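Long-range contacts in xylulose kinase (Escherichia coli, PDB 2ITM), which catalyses the ATP-dependent phosphorylation of D-xylulose to D-xylulose 5-phosphate, working as a homodimer of the FGGY carbohydrate kinase family: residues T52-K57 with A219-A223; K181-S185 with R196-L202; Y371-D375 with R468-R473. All coordinates share one frame. Residue numbers count along the deposited sequence, not the author numbering.

Contact 1 of 3, residues T52-K57 with A219-A223; sequences TDRAMK and AWGMA
Residues 52-57 are a fully helical piece of helix 45-62, whereas 219-223 runs off the end of helix 214-220: Gly-221, at phi/psi 69/45, forms a Schellman motif, and Met-222 continues extended. The backbones come closest at Lys-57 and Trp-220, 5.9 Å between their CA atoms, and one water bridges the carbonyls Met-56 O (2.9 Å) and Trp-220 O (2.6 Å), donating to both. Trp-220 (chi1 m, chi2 -6°) lays its indole along the helix. Its NE1 donates to Asp-53 OD2 at 2.8 Å, while Asp-53 OD1 forms a salt bridge with Lys-57 NZ (2.9 Å), one turn on. Met-56, with all three chi angles m, lies against an indole face: its CB sits 3.8 Å from the five-membered-ring centroid in a CH-pi contact, and its SD makes an oblique Met-aromatic contact. Met-56 CE also meets Met-222 SD at 4.1 Å. Within the N-terminal FGGY domain, Thr-52, Ala-55 and Met-56 seat helix 45-62 on sheet strand 11-17 (Val-12, Val-14), and Met-160 of helix 152-161 adjoins Trp-220.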
ATOM      1  N   THR A  52     -22.260  -7.302  36.043  1.00 30.05           N
ATOM      2  CA  THR A  52     -22.412  -8.691  36.431  1.00 19.06           C
ATOM      3  C   THR A  52     -23.749  -8.928  37.126  1.00 38.70           C
ATOM      4  O   THR A  52     -24.404  -9.926  36.885  1.00 32.17           O
ATOM      5  CB  THR A  52     -21.271  -9.141  37.353  1.00 31.72           C
ATOM      6  OG1 THR A  52     -20.013  -8.991  36.699  1.00 27.67           O
ATOM      7  CG2 THR A  52     -21.364 -10.622  37.615  1.00 20.28           C
ATOM      8  N   ASP A  53     -24.134  -8.003  37.994  1.00 22.66           N
ATOM      9  CA  ASP A  53     -25.427  -8.055  38.658  1.00 36.67           C
ATOM     10  C   ASP A  53     -26.594  -8.096  37.678  1.00 23.33           C
ATOM     11  O   ASP A  53     -27.389  -9.005  37.691  1.00 31.15           O
ATOM     12  CB  ASP A  53     -25.575  -6.869  39.609  1.00 41.50           C
ATOM     13  CG  ASP A  53     -26.747  -7.016  40.563  1.00 56.66           C
ATOM     14  OD1 ASP A  53     -27.463  -6.028  40.745  1.00 32.24           O
ATOM     15  OD2 ASP A  53     -27.011  -8.060  41.178  1.00 35.62           O
ATOM     16  N   ARG A  54     -26.666  -7.092  36.827  1.00 37.52           N
ATOM     17  CA  ARG A  54     -27.577  -7.056  35.702  1.00 35.96           C
ATOM     18  C   ARG A  54     -27.689  -8.379  34.965  1.00 37.25           C
ATOM     19  O   ARG A  54     -28.769  -8.909  34.781  1.00 39.98           O
ATOM     20  CB  ARG A  54     -27.119  -5.976  34.736  1.00 34.94           C
ATOM     21  CG  ARG A  54     -28.153  -5.517  33.759  1.00 54.14           C
ATOM     22  CD  ARG A  54     -27.868  -4.141  33.183  1.00 69.41           C
ATOM     23  NE  ARG A  54     -28.429  -3.953  31.845  1.00 90.31           N
ATOM     24  CZ  ARG A  54     -28.375  -2.815  31.168  1.00 91.67           C
ATOM     25  NH1 ARG A  54     -27.785  -1.757  31.699  1.00100.86           N
ATOM     26  NH2 ARG A  54     -28.909  -2.729  29.961  1.00 61.96           N
ATOM     27  N   ALA A  55     -26.550  -8.892  34.531  1.00 30.07           N
ATOM     28  CA  ALA A  55     -26.498 -10.102  33.742  1.00 36.44           C
ATOM     29  C   ALA A  55     -27.075 -11.308  34.468  1.00 29.77           C
ATOM     30  O   ALA A  55     -27.783 -12.103  33.891  1.00 24.90           O
ATOM     31  CB  ALA A  55     -25.088 -10.373  33.307  1.00 34.39           C
ATOM     32  N   MET A  56     -26.739 -11.439  35.738  1.00 32.12           N
ATOM     33  CA  MET A  56     -27.158 -12.579  36.518  1.00 29.45           C
ATOM     34  C   MET A  56     -28.644 -12.478  36.818  1.00 33.24           C
ATOM     35  O   MET A  56     -29.333 -13.471  36.929  1.00 31.16           O
ATOM     36  CB  MET A  56     -26.370 -12.650  37.820  1.00 26.14           C
ATOM     37  CG  MET A  56     -24.919 -13.069  37.665  1.00 23.07           C
ATOM     38  SD  MET A  56     -24.734 -14.741  37.088  1.00 24.21           S
ATOM     39  CE  MET A  56     -25.257 -15.562  38.553  1.00 28.02           C
ATOM     40  N   LYS A  57     -29.121 -11.257  36.962  1.00 30.50           N
ATOM     41  CA  LYS A  57     -30.534 -11.017  37.145  1.00 35.21           C
ATOM     42  C   LYS A  57     -31.313 -11.341  35.883  1.00 33.09           C
ATOM     43  O   LYS A  57     -32.354 -11.964  35.938  1.00 30.28           O
ATOM     44  CB  LYS A  57     -30.784  -9.586  37.613  1.00 34.39           C
ATOM     45  CG  LYS A  57     -30.669  -9.428  39.110  1.00 36.92           C
ATOM     46  CD  LYS A  57     -30.480  -7.996  39.557  1.00 31.48           C
ATOM     47  CE  LYS A  57     -30.333  -7.938  41.054  1.00 29.06           C
ATOM     48  NZ  LYS A  57     -30.157  -6.578  41.557  1.00 46.03           N
ATOM     49  N   ALA A 219     -30.125 -11.801  46.183  1.00 35.66           N
ATOM     50  CA  ALA A 219     -30.355 -10.917  45.065  1.00 26.40           C
ATOM     51  C   ALA A 219     -30.411 -11.643  43.732  1.00 35.36           C
ATOM     52  O   ALA A 219     -31.070 -11.186  42.817  1.00 25.05           O
ATOM     53  CB  ALA A 219     -29.332  -9.835  45.034  1.00 32.60           C
ATOM     54  N   TRP A 220     -29.713 -12.770  43.635  1.00 34.35           N
ATOM     55  CA  TRP A 220     -29.526 -13.470  42.371  1.00 38.33           C
ATOM     56  C   TRP A 220     -30.416 -14.704  42.275  1.00 30.98           C
ATOM     57  O   TRP A 220     -30.422 -15.401  41.281  1.00 35.97           O
ATOM     58  CB  TRP A 220     -28.059 -13.865  42.183  1.00 39.29           C
ATOM     59  CG  TRP A 220     -27.132 -12.742  41.791  1.00 32.61           C
ATOM     60  CD1 TRP A 220     -27.468 -11.468  41.481  1.00 33.53           C
ATOM     61  CD2 TRP A 220     -25.714 -12.813  41.672  1.00 34.58           C
ATOM     62  NE1 TRP A 220     -26.352 -10.737  41.173  1.00 33.84           N
ATOM     63  CE2 TRP A 220     -25.258 -11.544  41.288  1.00 38.22           C
ATOM     64  CE3 TRP A 220     -24.773 -13.827  41.852  1.00 28.16           C
ATOM     65  CZ2 TRP A 220     -23.917 -11.269  41.081  1.00 29.57           C
ATOM     66  CZ3 TRP A 220     -23.459 -13.547  41.646  1.00 26.77           C
ATOM     67  CH2 TRP A 220     -23.039 -12.287  41.263  1.00 28.53           C
ATOM     68  N   GLY A 221     -31.172 -14.957  43.330  1.00 48.29           N
ATOM     69  CA  GLY A 221     -32.090 -16.074  43.372  1.00 47.95           C
ATOM     70  C   GLY A 221     -31.369 -17.398  43.423  1.00 42.95           C
ATOM     71  O   GLY A 221     -31.710 -18.325  42.708  1.00 22.53           O
ATOM     72  N   MET A 222     -30.352 -17.472  44.265  1.00 30.27           N
ATOM     73  CA  MET A 222     -29.634 -18.710  44.434  1.00 42.98           C
ATOM     74  C   MET A 222     -29.199 -18.986  45.860  1.00 40.95           C
ATOM     75  O   MET A 222     -29.276 -18.121  46.714  1.00 44.50           O
ATOM     76  CB  MET A 222     -28.479 -18.833  43.431  1.00 44.41           C
ATOM     77  CG  MET A 222     -27.459 -17.728  43.453  1.00 44.81           C
ATOM     78  SD  MET A 222     -26.668 -17.442  41.859  1.00 34.62           S
ATOM     79  CE  MET A 222     -25.738 -18.952  41.741  1.00 23.44           C
ATOM     80  N   ALA A 223     -28.743 -20.204  46.099  1.00 32.79           N
ATOM     81  CA  ALA A 223     -28.121 -20.589  47.368  1.00 41.53           C
ATOM     82  C   ALA A 223     -26.750 -19.948  47.563  1.00 32.03           C
ATOM     83  O   ALA A 223     -26.129 -19.530  46.603  1.00 34.78           O
ATOM     84  CB  ALA A 223     -28.020 -22.088  47.459  1.00 18.00           C
TER
HETATM   85  O   HOH W   1     -31.033 -13.938  39.187  1.00 38.38           O

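Contact 2 of 3, residues K181-S185 with R196-L202; sequences KRDWS and RDQMPAL. With SO4 (sulfate ion), chain D.
A tryptophan ring of 181-185 held between a leucine and a methionine side chain of 196-202 dominates this contact. Trp-184 (chi1 m, chi2 112°) receives Leu-202 CD1 over one face, 3.4 Å from the five-membered-ring centroid in a CH-pi contact. Over the other, Met-199 CB makes a CH-pi contact and SD a Met-aromatic contact, each 3.8 Å from the six-membered-ring centroid. At the ring edge Trp-184 NE1 gives a weak hydrogen bond to Pro-200 O (3.2 Å). CA-CA distances are 7.2 Å for Trp-184 and Arg-196 and 7.3 Å for Asp-183 and Leu-202. Arg-182 (phi/psi 54/41) and Asp-183 form a G1 beta bulge opposite Asp-178 in the hairpin of strands 177-178 and 183-184, while 196-202 passes from a 3-10 turn at 196-198 into strand 201-203. Arg-196, chi3 p, brings NH2 within 2.7 Å of Asp-183 OD1 and 3.1 Å of OD2 in a salt bridge; its NE (3.1 Å) and NH2 (2.8 Å) also bind O2 of a sulfate probably carried over from crystallisation.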
ATOM      1  N   LYS A 181       7.027 -22.223  41.064  1.00 33.76           N
ATOM      2  CA  LYS A 181       6.719 -22.619  42.446  1.00 36.49           C
ATOM      3  C   LYS A 181       5.254 -22.439  42.802  1.00 32.72           C
ATOM      4  O   LYS A 181       4.822 -22.824  43.871  1.00 32.32           O
ATOM      5  CB  LYS A 181       7.611 -21.875  43.438  1.00 48.38           C
ATOM      6  CG  LYS A 181       9.091 -22.146  43.268  1.00 45.57           C
ATOM      7  CD  LYS A 181       9.846 -21.916  44.558  1.00 73.40           C
ATOM      8  CE  LYS A 181      11.340 -21.776  44.321  1.00 57.43           C
ATOM      9  NZ  LYS A 181      11.971 -20.910  45.326  1.00 47.15           N
ATOM     10  N   ARG A 182       4.491 -21.861  41.885  1.00 38.92           N
ATOM     11  CA  ARG A 182       3.073 -21.617  42.104  1.00 37.95           C
ATOM     12  C   ARG A 182       2.835 -20.836  43.391  1.00 35.03           C
ATOM     13  O   ARG A 182       1.915 -21.111  44.141  1.00 33.17           O
ATOM     14  CB  ARG A 182       2.286 -22.905  42.082  1.00 30.76           C
ATOM     15  CG  ARG A 182       2.599 -23.794  40.878  1.00 40.91           C
ATOM     16  CD  ARG A 182       1.815 -25.078  40.788  1.00 26.56           C
ATOM     17  NE  ARG A 182       0.498 -24.895  40.200  1.00 29.17           N
ATOM     18  CZ  ARG A 182       0.252 -24.792  38.909  1.00 30.60           C
ATOM     19  NH1 ARG A 182       1.235 -24.838  38.012  1.00 31.82           N
ATOM     20  NH2 ARG A 182      -0.986 -24.619  38.494  1.00 48.19           N
ATOM     21  N   ASP A 183       3.686 -19.848  43.624  1.00 33.46           N
ATOM     22  CA  ASP A 183       3.625 -19.026  44.826  1.00 33.08           C
ATOM     23  C   ASP A 183       4.251 -17.660  44.542  1.00 23.84           C
ATOM     24  O   ASP A 183       5.068 -17.528  43.651  1.00 33.59           O
ATOM     25  CB  ASP A 183       4.338 -19.737  45.982  1.00 33.18           C
ATOM     26  CG  ASP A 183       4.246 -18.985  47.287  1.00 44.04           C
ATOM     27  OD1 ASP A 183       3.276 -18.239  47.491  1.00 38.52           O
ATOM     28  OD2 ASP A 183       5.108 -19.081  48.168  1.00 34.02           O
ATOM     29  N   TRP A 184       3.853 -16.654  45.308  1.00 30.45           N
ATOM     30  CA  TRP A 184       4.393 -15.320  45.147  1.00 30.09           C
ATOM     31  C   TRP A 184       5.918 -15.302  45.258  1.00 33.21           C
ATOM     32  O   TRP A 184       6.504 -16.137  45.929  1.00 35.57           O
ATOM     33  CB  TRP A 184       3.766 -14.334  46.137  1.00 33.72           C
ATOM     34  CG  TRP A 184       2.250 -14.249  46.140  1.00 20.64           C
ATOM     35  CD1 TRP A 184       1.428 -14.652  47.127  1.00 21.04           C
ATOM     36  CD2 TRP A 184       1.403 -13.691  45.127  1.00 30.05           C
ATOM     37  NE1 TRP A 184       0.121 -14.407  46.801  1.00 29.67           N
ATOM     38  CE2 TRP A 184       0.078 -13.814  45.574  1.00 29.42           C
ATOM     39  CE3 TRP A 184       1.630 -13.097  43.887  1.00 32.38           C
ATOM     40  CZ2 TRP A 184      -0.999 -13.379  44.831  1.00 30.19           C
ATOM     41  CZ3 TRP A 184       0.554 -12.667  43.156  1.00 28.18           C
ATOM     42  CH2 TRP A 184      -0.740 -12.809  43.625  1.00 35.91           C
ATOM     43  N   SER A 185       6.531 -14.347  44.571  1.00 34.94           N
ATOM     44  CA  SER A 185       7.968 -14.130  44.604  1.00 33.83           C
ATOM     45  C   SER A 185       8.335 -12.905  45.420  1.00 30.17           C
ATOM     46  O   SER A 185       8.069 -11.782  45.018  1.00 37.07           O
ATOM     47  CB  SER A 185       8.514 -13.974  43.192  1.00 43.13           C
ATOM     48  OG  SER A 185       9.763 -13.310  43.179  1.00 37.45           O
ATOM     49  N   ARG A 196       3.468  -9.685  50.466  1.00 42.33           N
ATOM     50  CA  ARG A 196       2.463 -10.729  50.338  1.00 45.96           C
ATOM     51  C   ARG A 196       1.143 -10.327  50.972  1.00 37.04           C
ATOM     52  O   ARG A 196       0.090 -10.772  50.556  1.00 38.55           O
ATOM     53  CB  ARG A 196       2.977 -12.025  50.967  1.00 44.51           C
ATOM     54  CG  ARG A 196       4.375 -12.400  50.554  1.00 67.51           C
ATOM     55  CD  ARG A 196       4.904 -13.667  51.185  1.00 63.97           C
ATOM     56  NE  ARG A 196       4.105 -14.823  50.822  1.00 64.90           N
ATOM     57  CZ  ARG A 196       4.463 -15.724  49.929  1.00 48.67           C
ATOM     58  NH1 ARG A 196       5.619 -15.623  49.301  1.00 50.96           N
ATOM     59  NH2 ARG A 196       3.666 -16.737  49.671  1.00 73.67           N
ATOM     60  N   ASP A 197       1.227  -9.474  51.983  1.00 39.64           N
ATOM     61  CA  ASP A 197       0.064  -8.954  52.679  1.00 41.19           C
ATOM     62  C   ASP A 197      -0.816  -8.122  51.761  1.00 40.66           C
ATOM     63  O   ASP A 197      -1.990  -7.925  52.030  1.00 33.49           O
ATOM     64  CB  ASP A 197       0.506  -8.096  53.868  1.00 50.37           C
ATOM     65  CG  ASP A 197       1.566  -8.772  54.718  1.00 79.46           C
ATOM     66  OD1 ASP A 197       1.199  -9.563  55.605  1.00106.52           O
ATOM     67  OD2 ASP A 197       2.786  -8.574  54.576  1.00 77.86           O
ATOM     68  N   GLN A 198      -0.232  -7.630  50.680  1.00 28.71           N
ATOM     69  CA  GLN A 198      -0.988  -6.857  49.711  1.00 30.76           C
ATOM     70  C   GLN A 198      -1.513  -7.688  48.542  1.00 14.60           C
ATOM     71  O   GLN A 198      -2.160  -7.165  47.664  1.00 28.94           O
ATOM     72  CB  GLN A 198      -0.184  -5.654  49.221  1.00 21.24           C
ATOM     73  CG  GLN A 198      -0.135  -4.515  50.196  1.00 40.93           C
ATOM     74  CD  GLN A 198       1.131  -3.732  50.093  1.00 39.71           C
ATOM     75  OE1 GLN A 198       2.212  -4.294  50.088  1.00 36.10           O
ATOM     76  NE2 GLN A 198       1.005  -2.428  50.008  1.00 23.36           N
ATOM     77  N   MET A 199      -1.232  -8.982  48.560  1.00 28.30           N
ATOM     78  CA  MET A 199      -1.760  -9.922  47.579  1.00 24.24           C
ATOM     79  C   MET A 199      -2.907 -10.772  48.130  1.00 33.53           C
ATOM     80  O   MET A 199      -2.950 -11.055  49.314  1.00 27.08           O
ATOM     81  CB  MET A 199      -0.666 -10.862  47.096  1.00 27.89           C
ATOM     82  CG  MET A 199       0.590 -10.203  46.599  1.00 30.23           C
ATOM     83  SD  MET A 199       0.423  -9.490  44.970  1.00 31.65           S
ATOM     84  CE  MET A 199       0.349  -7.788  45.409  1.00 16.23           C
ATOM     85  N   PRO A 200      -3.804 -11.204  47.251  1.00 19.12           N
ATOM     86  CA  PRO A 200      -4.773 -12.241  47.583  1.00 21.48           C
ATOM     87  C   PRO A 200      -4.108 -13.574  47.888  1.00 20.12           C
ATOM     88  O   PRO A 200      -2.984 -13.805  47.495  1.00 30.31           O
ATOM     89  CB  PRO A 200      -5.604 -12.346  46.303  1.00 22.97           C
ATOM     90  CG  PRO A 200      -4.681 -12.002  45.249  1.00 22.60           C
ATOM     91  CD  PRO A 200      -3.801 -10.934  45.808  1.00 25.29           C
ATOM     92  N   ALA A 201      -4.826 -14.433  48.588  1.00 27.07           N
ATOM     93  CA  ALA A 201      -4.499 -15.847  48.678  1.00 33.51           C
ATOM     94  C   ALA A 201      -4.572 -16.572  47.339  1.00 22.21           C
ATOM     95  O   ALA A 201      -5.418 -16.289  46.521  1.00 24.40           O
ATOM     96  CB  ALA A 201      -5.386 -16.512  49.700  1.00 34.45           C
ATOM     97  N   LEU A 202      -3.643 -17.490  47.124  1.00 30.27           N
ATOM     98  CA  LEU A 202      -3.543 -18.209  45.866  1.00 20.93           C
ATOM     99  C   LEU A 202      -4.184 -19.581  45.950  1.00 31.60           C
ATOM    100  O   LEU A 202      -4.002 -20.276  46.926  1.00 26.65           O
ATOM    101  CB  LEU A 202      -2.096 -18.338  45.433  1.00 33.18           C
ATOM    102  CG  LEU A 202      -1.348 -17.052  45.101  1.00 48.24           C
ATOM    103  CD1 LEU A 202       0.145 -17.262  45.120  1.00 36.27           C
ATOM    104  CD2 LEU A 202      -1.800 -16.485  43.777  1.00 34.70           C
TER
HETATM  105  S   SO4 D4931       1.206 -17.181  52.489  1.00151.70           S
HETATM  106  O1  SO4 D4931       0.633 -18.474  52.142  1.00105.93           O
HETATM  107  O2  SO4 D4931       1.430 -16.399  51.277  1.00 51.84           O
HETATM  108  O3  SO4 D4931       0.289 -16.473  53.371  1.00 62.18           O
HETATM  109  O4  SO4 D4931       2.471 -17.409  53.179  1.00114.34           O

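Contact 3 of 3, residues Y371-D375 with R468-R473; sequences YALAD and RRETFR
Helical residues 371-375 and 468-473 cross at right angles (signed angle -90°), their axes 10.5 Å apart, with Tyr-371 and Arg-469 closest at 6.0 Å between CA atoms. Arg-468 opens 468-473: its CB lies 3.2 Å from Tyr-371 OH, and a water 2.8 Å from that OH is weakly bonded by Arg-468 NE (3.3 Å). Tyr-371 (chi1 m) presents a ring face to the backbone atoms Arg-468 O and Arg-469 N. Arg-469 then reaches along 371-375, its guanidinium face on Ala-374 CB and its NH1 3.4 Å from Asp-375 OD1 in a long salt bridge; its NH2 is paired with Asp-378. Phe-472, chi1 t, turns a face to Tyr-371 CB, 3.6 Å from the ring centroid in a CH-pi contact, and its CZ touches Ala-372 CB at 4.1 Å. Finally Arg-473 NH1 donates to Asp-375 OD1 at 3.1 Å in a salt bridge. The result is an orthogonal helix-helix packing, a Tyr-371/Phe-472 aromatic contact flanked by an Asp-Arg-Arg salt-bridge network, which joins the C-terminal helix 459-479 to helix 358-381.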
ATOM      1  N   TYR A 371       1.118 -18.127   6.337  1.00 28.41           N
ATOM      2  CA  TYR A 371       2.550 -18.129   6.585  1.00 27.68           C
ATOM      3  C   TYR A 371       2.886 -17.567   7.968  1.00 31.49           C
ATOM      4  O   TYR A 371       3.699 -18.122   8.685  1.00 16.50           O
ATOM      5  CB  TYR A 371       3.294 -17.346   5.508  1.00 19.36           C
ATOM      6  CG  TYR A 371       3.201 -17.897   4.103  1.00 14.40           C
ATOM      7  CD1 TYR A 371       3.104 -19.253   3.856  1.00 29.74           C
ATOM      8  CD2 TYR A 371       3.209 -17.046   3.025  1.00 33.09           C
ATOM      9  CE1 TYR A 371       3.013 -19.733   2.582  1.00 17.66           C
ATOM     10  CE2 TYR A 371       3.118 -17.516   1.748  1.00 22.24           C
ATOM     11  CZ  TYR A 371       3.022 -18.858   1.525  1.00 20.50           C
ATOM     12  OH  TYR A 371       2.939 -19.297   0.244  1.00 23.88           O
ATOM     13  N   ALA A 372       2.245 -16.454   8.304  1.00 22.14           N
ATOM     14  CA  ALA A 372       2.356 -15.835   9.611  1.00 27.03           C
ATOM     15  C   ALA A 372       1.981 -16.776  10.760  1.00 30.66           C
ATOM     16  O   ALA A 372       2.738 -16.945  11.698  1.00 20.88           O
ATOM     17  CB  ALA A 372       1.530 -14.582   9.657  1.00 13.36           C
ATOM     18  N   LEU A 373       0.812 -17.389  10.651  1.00 22.95           N
ATOM     19  CA  LEU A 373       0.312 -18.289  11.669  1.00 17.96           C
ATOM     20  C   LEU A 373       1.227 -19.486  11.911  1.00 27.20           C
ATOM     21  O   LEU A 373       1.434 -19.890  13.035  1.00 26.19           O
ATOM     22  CB  LEU A 373      -1.103 -18.751  11.334  1.00 25.04           C
ATOM     23  CG  LEU A 373      -2.210 -17.693  11.351  1.00 36.41           C
ATOM     24  CD1 LEU A 373      -3.521 -18.248  10.881  1.00 18.91           C
ATOM     25  CD2 LEU A 373      -2.342 -17.022  12.700  1.00 34.76           C
ATOM     26  N   ALA A 374       1.769 -20.044  10.838  1.00 26.57           N
ATOM     27  CA  ALA A 374       2.663 -21.187  10.921  1.00 14.21           C
ATOM     28  C   ALA A 374       3.972 -20.848  11.621  1.00 16.27           C
ATOM     29  O   ALA A 374       4.454 -21.610  12.442  1.00 23.76           O
ATOM     30  CB  ALA A 374       2.927 -21.746   9.553  1.00 19.11           C
ATOM     31  N   ASP A 375       4.541 -19.701  11.280  1.00 22.43           N
ATOM     32  CA  ASP A 375       5.741 -19.213  11.932  1.00 13.86           C
ATOM     33  C   ASP A 375       5.456 -18.984  13.402  1.00 19.66           C
ATOM     34  O   ASP A 375       6.286 -19.258  14.256  1.00 22.32           O
ATOM     35  CB  ASP A 375       6.210 -17.907  11.292  1.00 26.02           C
ATOM     36  CG  ASP A 375       7.045 -18.123  10.046  1.00 29.37           C
ATOM     37  OD1 ASP A 375       7.617 -19.214   9.876  1.00 21.24           O
ATOM     38  OD2 ASP A 375       7.176 -17.241   9.193  1.00 21.29           O
ATOM     39  N   ARG A 468       8.268 -20.890  -0.211  1.00 21.93           N
ATOM     40  CA  ARG A 468       7.466 -19.694  -0.045  1.00 24.91           C
ATOM     41  C   ARG A 468       7.501 -19.133   1.380  1.00 30.19           C
ATOM     42  O   ARG A 468       7.531 -17.933   1.573  1.00 19.41           O
ATOM     43  CB  ARG A 468       6.033 -19.932  -0.503  1.00 24.75           C
ATOM     44  CG  ARG A 468       5.913 -20.250  -1.968  1.00 30.79           C
ATOM     45  CD  ARG A 468       4.543 -20.693  -2.409  1.00 27.56           C
ATOM     46  NE  ARG A 468       4.170 -20.108  -3.689  1.00 47.54           N
ATOM     47  CZ  ARG A 468       4.461 -20.657  -4.843  1.00 45.53           C
ATOM     48  NH1 ARG A 468       5.118 -21.799  -4.859  1.00 66.76           N
ATOM     49  NH2 ARG A 468       4.107 -20.090  -5.976  1.00 36.31           N
ATOM     50  N   ARG A 469       7.498 -20.032   2.360  1.00 17.72           N
ATOM     51  CA  ARG A 469       7.646 -19.690   3.770  1.00 18.63           C
ATOM     52  C   ARG A 469       8.979 -19.001   4.019  1.00 27.80           C
ATOM     53  O   ARG A 469       9.042 -18.003   4.708  1.00 23.73           O
ATOM     54  CB  ARG A 469       7.546 -20.949   4.642  1.00 32.31           C
ATOM     55  CG  ARG A 469       6.145 -21.314   5.104  1.00 38.03           C
ATOM     56  CD  ARG A 469       5.974 -22.740   5.548  1.00 30.29           C
ATOM     57  NE  ARG A 469       6.138 -22.954   6.981  1.00 34.83           N
ATOM     58  CZ  ARG A 469       6.013 -22.026   7.891  1.00 26.17           C
ATOM     59  NH1 ARG A 469       5.714 -20.795   7.534  1.00 62.74           N
ATOM     60  NH2 ARG A 469       6.189 -22.316   9.164  1.00 35.09           N
ATOM     61  N   GLU A 470      10.034 -19.568   3.450  1.00 18.33           N
ATOM     62  CA  GLU A 470      11.366 -18.992   3.480  1.00 19.99           C
ATOM     63  C   GLU A 470      11.373 -17.605   2.878  1.00 16.06           C
ATOM     64  O   GLU A 470      11.956 -16.695   3.413  1.00 27.38           O
ATOM     65  CB  GLU A 470      12.291 -19.894   2.694  1.00 23.66           C
ATOM     66  CG  GLU A 470      13.767 -19.673   2.894  1.00 52.73           C
ATOM     67  CD  GLU A 470      14.584 -20.657   2.079  1.00 60.30           C
ATOM     68  OE1 GLU A 470      14.234 -21.853   2.064  1.00 62.15           O
ATOM     69  OE2 GLU A 470      15.554 -20.227   1.443  1.00 68.99           O
ATOM     70  N   THR A 471      10.711 -17.462   1.751  1.00 21.44           N
ATOM     71  CA  THR A 471      10.658 -16.187   1.074  1.00 25.32           C
ATOM     72  C   THR A 471       9.866 -15.155   1.876  1.00 29.85           C
ATOM     73  O   THR A 471      10.316 -14.043   2.086  1.00 23.79           O
ATOM     74  CB  THR A 471      10.107 -16.352  -0.346  1.00 21.43           C
ATOM     75  OG1 THR A 471      11.102 -16.946  -1.175  1.00 22.25           O
ATOM     76  CG2 THR A 471       9.893 -15.014  -0.982  1.00 19.21           C
ATOM     77  N   PHE A 472       8.687 -15.555   2.327  1.00 23.58           N
ATOM     78  CA  PHE A 472       7.897 -14.784   3.282  1.00 33.24           C
ATOM     79  C   PHE A 472       8.680 -14.260   4.487  1.00 15.33           C
ATOM     80  O   PHE A 472       8.639 -13.106   4.765  1.00 19.91           O
ATOM     81  CB  PHE A 472       6.671 -15.581   3.730  1.00 25.14           C
ATOM     82  CG  PHE A 472       5.900 -14.944   4.847  1.00 23.13           C
ATOM     83  CD1 PHE A 472       4.901 -14.043   4.589  1.00 22.48           C
ATOM     84  CD2 PHE A 472       6.174 -15.255   6.154  1.00 27.46           C
ATOM     85  CE1 PHE A 472       4.203 -13.467   5.613  1.00 28.03           C
ATOM     86  CE2 PHE A 472       5.478 -14.676   7.174  1.00 24.37           C
ATOM     87  CZ  PHE A 472       4.491 -13.785   6.903  1.00 19.41           C
ATOM     88  N   ARG A 473       9.370 -15.149   5.185  1.00 17.54           N
ATOM     89  CA  ARG A 473      10.157 -14.797   6.331  1.00 17.96           C
ATOM     90  C   ARG A 473      11.229 -13.768   6.011  1.00 19.57           C
ATOM     91  O   ARG A 473      11.472 -12.875   6.790  1.00 23.55           O
ATOM     92  CB  ARG A 473      10.803 -16.018   6.960  1.00 24.71           C
ATOM     93  CG  ARG A 473       9.877 -16.806   7.826  1.00 22.66           C
ATOM     94  CD  ARG A 473      10.507 -17.931   8.586  1.00 26.26           C
ATOM     95  NE  ARG A 473      11.217 -18.863   7.737  1.00 33.02           N
ATOM     96  CZ  ARG A 473      10.747 -20.029   7.360  1.00 37.92           C
ATOM     97  NH1 ARG A 473       9.555 -20.428   7.742  1.00 27.52           N
ATOM     98  NH2 ARG A 473      11.479 -20.803   6.591  1.00 38.78           N
TER
HETATM   99  O   HOH W   2       3.332 -17.516  -1.906  1.00 27.89           O

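Contacts 1 and 2 belong to the N-terminal FGGY domain; contact 3 lies in the C-terminal half of the chain, with 371-375 in the C-terminal FGGY domain, on the opposite side of the chain's centre. Along the sequence, 181-202 is nested inside the loop that contact 1 closes, and contact 3 follows both. None touches another: centres lie 30 Å (1 and 2), 41 Å (2 and 3) and 49 Å (1 and 3) apart. Contact 1 packs helix 45-62, which lies on the six-stranded sheet, against the end of helix 214-220; contact 2 joins hairpin strand 183-184 to the turn and strand 201-203, and its Arg-182 reaches across to Arg-284 and Trp-285 of the C-terminal domain.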